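Local coordinates for peptidoglycan-recognition protein (Apis mellifera, PDB 5XZ3), which probably recognises bacterial peptidoglycan as an innate immune receptor of the honeybee, through a domain of the N-acetylmuramoyl-L-alanine amidase family, at residues 56-60 / 61-65; 135-138 / 139-143. All coordinates share one frame; numbering follows the deposited sequence.

Interaction 1: residues 56-60 / 61-65; sequences NIRSY and HMDTL
With H61 CG beside its own backbone N (chi1 -68°) and I57 CG2 anti to the backbone N of I57, the imidazole and the methyl branch run side by side, one helical turn apart. The methyl lies over one face of the ring, I57 CG2 coming to 3.5 Å from H61 CE1, a CH-pi contact. Outside the pair, ND1 of H61 is hydrogen-bonded to the backbone N of G71 and the ring meets that of W67; together with the I57 methyl, these partners help to set the rotation of the imidazole. With an alanine here the amide of G71 would probably lose its acceptor, and the I57 methyl the ring it packs on. These residues form the end of the helix 47-64, where the i to i+4 bonds, among them H61 N to I57 O at 2.9 Å, give way to a wider pi-type turn closed by L65 N on Y60 O at 3.0 Å. In this turn L65 packs back on Y60: its CD1 sits over one face of the phenol, 3.8 Å from Y60 CZ, while T64 CB approaches Y60 CD1 obliquely. On another side of the helix, R58, bent at chi2 and chi3, curls so that NH2 donates a weak hydrogen bond to M62 SD (3.4 Å), the sulfur lying at the edge of the guanidinium and in its plane. The main partner of this arginine is E55, which takes a salt bridge from NE. Nearby, S59 OG donates to the anti lone pair of D63 OD2 at 3.2 Å.

Interaction 2: residues 135-138 / 139-143; sequences GILR and EDVRV
A type I beta turn from R138 to V141 swings the chain round a corner between the short strand 137-138 and the strand 141-145. The backbone closure is a weak hydrogen bond, V141 N reaching R138 O at 3.0 Å. Beside it the side chains of R138 and D140 lie alongside each other and form a salt bridge. The guanidinium presents its NE side: R138 NE meets the syn lone pair of D140 OD1 at 2.8 Å, and R138 NH1 meets D140 OD2 at 3.3 Å, nearly straight at 172°. The two planes are 39° apart, so the pairing is twisted rather than flat. D140 CG stands between its backbone N and carbonyl carbon (chi1 61°), which turns the carboxylate back toward the arginine, whose chain bends at chi3 to bring NE and NH1 to the two oxygens. On the buried side, L137 CB packs against V141 CG2 at 4.0 Å; beyond the pair, L137 touches I31 and V34 of the strand 31-38, and V141 touches K132 of the helix 118-133. A side-on, two-nitrogen arginine-aspartate bridge thus joins the first and third residues of a type I turn that leads into 141-145, an outermost strand of the mixed sheet.

How the interactions relate
From the N terminus, the chain passes through the strand 31-38 and then enters the helix 47-64, whose final turns hold interaction 1. Strands 74-76, 82-84 and 102-107 and then helix 118-133 follow. G135, the first residue of interaction 2, comes after that helix in a Schellman motif, and interaction 2 leads on into the edge strand 141-145. The two contacts are in series, neither nesting nor crossing, and each closes only a short turn. Interactions 1 and 2 lie on opposite sides of the chain's centre, their centres 29 Å apart and their nearest atoms about 19 Å apart. Strand 31-38 is common to both settings: it precedes helix 47-64 in the chain and pairs with strand 141-145 in the sheet.

Interaction 1: residues 56-60 / 61-65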
loop_
_atom_site.group_PDB
_atom_site.type_symbol
_atom_site.label_atom_id
_atom_site.label_comp_id
_atom_site.label_asym_id
_atom_site.label_seq_id
_atom_site.Cartn_x
_atom_site.Cartn_y
_atom_site.Cartn_z
ATOM N N ASN A 56 -7.098 -3.631 -13.303
ATOM C CA ASN A 56 -8.038 -2.558 -13.654
ATOM C C ASN A 56 -7.665 -1.207 -13.025
ATOM O O ASN A 56 -7.784 -0.172 -13.683
ATOM C CB ASN A 56 -9.482 -2.958 -13.337
ATOM C CG ASN A 56 -10.045 -3.960 -14.344
ATOM O OD1 ASN A 56 -9.544 -4.103 -15.471
ATOM N ND2 ASN A 56 -11.091 -4.659 -13.941
ATOM N N ILE A 57 -7.199 -1.226 -11.771
ATOM C CA ILE A 57 -6.641 -0.016 -11.138
ATOM C C ILE A 57 -5.463 0.518 -11.957
ATOM O O ILE A 57 -5.437 1.711 -12.280
ATOM C CB ILE A 57 -6.255 -0.218 -9.650
ATOM C CG1 ILE A 57 -7.496 -0.565 -8.808
ATOM C CG2 ILE A 57 -5.696 1.077 -9.080
ATOM C CD1 ILE A 57 -7.183 -1.112 -7.421
ATOM N N ARG A 58 -4.525 -0.362 -12.316
ATOM C CA ARG A 58 -3.354 0.034 -13.124
ATOM C C ARG A 58 -3.760 0.687 -14.444
ATOM O O ARG A 58 -3.251 1.756 -14.799
ATOM C CB ARG A 58 -2.460 -1.170 -13.420
ATOM C CG ARG A 58 -1.137 -0.792 -14.085
ATOM C CD ARG A 58 -0.605 -1.852 -15.048
ATOM N NE ARG A 58 -1.556 -2.272 -16.091
ATOM C CZ ARG A 58 -1.862 -1.587 -17.188
ATOM N NH1 ARG A 58 -2.728 -2.104 -18.048
ATOM N NH2 ARG A 58 -1.321 -0.394 -17.434
ATOM N N SER A 59 -4.658 0.013 -15.159
ATOM C CA SER A 59 -5.192 0.474 -16.443
ATOM C C SER A 59 -5.853 1.857 -16.319
ATOM O O SER A 59 -5.575 2.770 -17.114
ATOM C CB SER A 59 -6.183 -0.567 -16.985
ATOM O OG SER A 59 -6.466 -0.277 -18.332
ATOM N N TYR A 60 -6.684 2.010 -15.292
ATOM C CA TYR A 60 -7.276 3.297 -14.934
ATOM C C TYR A 60 -6.221 4.401 -14.666
ATOM O O TYR A 60 -6.281 5.477 -15.285
ATOM C CB TYR A 60 -8.209 3.115 -13.741
ATOM C CG TYR A 60 -8.737 4.404 -13.131
ATOM C CD1 TYR A 60 -9.541 5.292 -13.877
ATOM C CD2 TYR A 60 -8.440 4.729 -11.815
ATOM C CE1 TYR A 60 -10.023 6.464 -13.312
ATOM C CE2 TYR A 60 -8.922 5.894 -11.233
ATOM C CZ TYR A 60 -9.716 6.752 -11.986
ATOM O OH TYR A 60 -10.177 7.908 -11.408
ATOM N N HIS A 61 -5.261 4.140 -13.773
ATOM C CA HIS A 61 -4.175 5.124 -13.526
ATOM C C HIS A 61 -3.327 5.451 -14.748
ATOM O O HIS A 61 -3.147 6.629 -15.093
ATOM C CB HIS A 61 -3.267 4.680 -12.371
ATOM C CG HIS A 61 -3.938 4.693 -11.033
ATOM N ND1 HIS A 61 -3.381 4.099 -9.922
ATOM C CD2 HIS A 61 -5.120 5.214 -10.628
ATOM C CE1 HIS A 61 -4.187 4.270 -8.886
ATOM N NE2 HIS A 61 -5.252 4.936 -9.291
ATOM N N MET A 62 -2.827 4.414 -15.414
ATOM C CA MET A 62 -1.865 4.593 -16.516
ATOM C C MET A 62 -2.491 5.047 -17.832
ATOM O O MET A 62 -1.938 5.933 -18.497
ATOM C CB MET A 62 -1.052 3.320 -16.739
ATOM C CG MET A 62 -0.107 3.038 -15.583
ATOM S SD MET A 62 0.911 1.587 -15.844
ATOM C CE MET A 62 2.067 2.180 -17.085
ATOM N N ASP A 63 -3.630 4.458 -18.197
ATOM C CA ASP A 63 -4.257 4.736 -19.496
ATOM C C ASP A 63 -5.294 5.843 -19.443
ATOM O O ASP A 63 -5.302 6.730 -20.301
ATOM C CB ASP A 63 -4.870 3.461 -20.104
ATOM C CG ASP A 63 -3.851 2.355 -20.267
ATOM O OD1 ASP A 63 -2.698 2.666 -20.649
ATOM O OD2 ASP A 63 -4.194 1.183 -19.994
ATOM N N THR A 64 -6.172 5.789 -18.446
ATOM C CA THR A 64 -7.216 6.797 -18.319
ATOM C C THR A 64 -6.672 8.112 -17.764
ATOM O O THR A 64 -7.000 9.176 -18.285
ATOM C CB THR A 64 -8.404 6.284 -17.480
ATOM O OG1 THR A 64 -8.899 5.074 -18.063
ATOM C CG2 THR A 64 -9.535 7.316 -17.419
ATOM N N LEU A 65 -5.865 8.043 -16.704
ATOM C CA LEU A 65 -5.384 9.266 -16.055
ATOM C C LEU A 65 -4.018 9.725 -16.580
ATOM O O LEU A 65 -3.525 10.794 -16.193
ATOM C CB LEU A 65 -5.366 9.105 -14.534
ATOM C CG LEU A 65 -6.637 8.673 -13.787
ATOM C CD1 LEU A 65 -6.435 8.703 -12.272
ATOM C CD2 LEU A 65 -7.847 9.516 -14.163
#

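Interaction 2: residues 135-138 / 139-143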
loop_
_atom_site.group_PDB
_atom_site.type_symbol
_atom_site.label_atom_id
_atom_site.label_comp_id
_atom_site.label_asym_id
_atom_site.label_seq_id
_atom_site.Cartn_x
_atom_site.Cartn_y
_atom_site.Cartn_z
ATOM N N GLY A 135 15.972 -2.652 5.860
ATOM C CA GLY A 135 16.559 -1.313 5.811
ATOM C C GLY A 135 15.901 -0.409 4.775
ATOM O O GLY A 135 16.394 0.693 4.519
ATOM N N ILE A 136 14.812 -0.880 4.159
ATOM C CA ILE A 136 14.058 -0.076 3.161
ATOM C C ILE A 136 13.314 1.075 3.845
ATOM O O ILE A 136 13.360 2.225 3.388
ATOM C CB ILE A 136 13.060 -0.932 2.338
ATOM C CG1 ILE A 136 13.792 -2.049 1.571
ATOM C CG2 ILE A 136 12.254 -0.047 1.380
ATOM C CD1 ILE A 136 12.901 -3.182 1.080
ATOM N N LEU A 137 12.610 0.745 4.926
ATOM C CA LEU A 137 11.957 1.731 5.771
ATOM C C LEU A 137 12.891 2.100 6.885
ATOM O O LEU A 137 13.626 1.241 7.390
ATOM C CB LEU A 137 10.643 1.169 6.347
ATOM C CG LEU A 137 9.599 0.750 5.308
ATOM C CD1 LEU A 137 8.328 0.217 5.973
ATOM C CD2 LEU A 137 9.277 1.939 4.401
ATOM N N ARG A 138 12.860 3.375 7.280
ATOM C CA ARG A 138 13.631 3.817 8.441
ATOM C C ARG A 138 13.297 2.968 9.670
ATOM O O ARG A 138 12.157 2.533 9.847
ATOM C CB ARG A 138 13.377 5.298 8.752
ATOM C CG ARG A 138 14.107 6.278 7.845
ATOM C CD ARG A 138 13.929 7.734 8.262
ATOM N NE ARG A 138 14.416 8.006 9.618
ATOM C CZ ARG A 138 15.659 8.367 9.927
ATOM N NH1 ARG A 138 15.976 8.575 11.192
ATOM N NH2 ARG A 138 16.593 8.519 8.990
ATOM N N GLU A 139 14.294 2.751 10.522
ATOM C CA GLU A 139 14.078 2.107 11.820
ATOM C C GLU A 139 12.968 2.798 12.651
ATOM O O GLU A 139 12.264 2.145 13.416
ATOM C CB GLU A 139 15.401 2.056 12.605
ATOM C CG GLU A 139 15.382 1.210 13.891
ATOM C CD GLU A 139 14.812 1.948 15.105
ATOM O OE1 GLU A 139 14.387 1.277 16.071
ATOM O OE2 GLU A 139 14.751 3.207 15.096
ATOM N N ASP A 140 12.841 4.112 12.508
ATOM C CA ASP A 140 11.802 4.871 13.204
ATOM C C ASP A 140 10.700 5.330 12.219
ATOM O O ASP A 140 10.190 6.452 12.322
ATOM C CB ASP A 140 12.436 6.050 13.987
ATOM C CG ASP A 140 13.173 7.057 13.082
ATOM O OD1 ASP A 140 13.078 6.991 11.834
ATOM O OD2 ASP A 140 13.853 7.948 13.622
ATOM N N VAL A 141 10.341 4.446 11.280
ATOM C CA VAL A 141 9.353 4.746 10.237
ATOM C C VAL A 141 8.017 5.131 10.889
ATOM O O VAL A 141 7.617 4.557 11.899
ATOM C CB VAL A 141 9.196 3.597 9.191
ATOM C CG1 VAL A 141 8.571 2.339 9.792
ATOM C CG2 VAL A 141 8.398 4.052 7.962
ATOM N N ARG A 142 7.366 6.131 10.302
ATOM C CA ARG A 142 6.127 6.687 10.832
ATOM C C ARG A 142 4.962 6.236 9.942
ATOM O O ARG A 142 4.965 6.483 8.740
ATOM C CB ARG A 142 6.241 8.219 10.881
ATOM C CG ARG A 142 7.421 8.686 11.744
ATOM C CD ARG A 142 7.635 10.200 11.783
ATOM N NE ARG A 142 6.654 10.891 12.622
ATOM C CZ ARG A 142 6.634 10.884 13.958
ATOM N NH1 ARG A 142 5.682 11.549 14.598
ATOM N NH2 ARG A 142 7.543 10.202 14.666
ATOM N N VAL A 143 4.000 5.540 10.537
ATOM C CA VAL A 143 2.862 5.037 9.800
ATOM C C VAL A 143 1.709 5.974 10.083
ATOM O O VAL A 143 1.413 6.268 11.249
ATOM C CB VAL A 143 2.484 3.586 10.193
ATOM C CG1 VAL A 143 1.266 3.114 9.409
ATOM C CG2 VAL A 143 3.655 2.636 9.970
#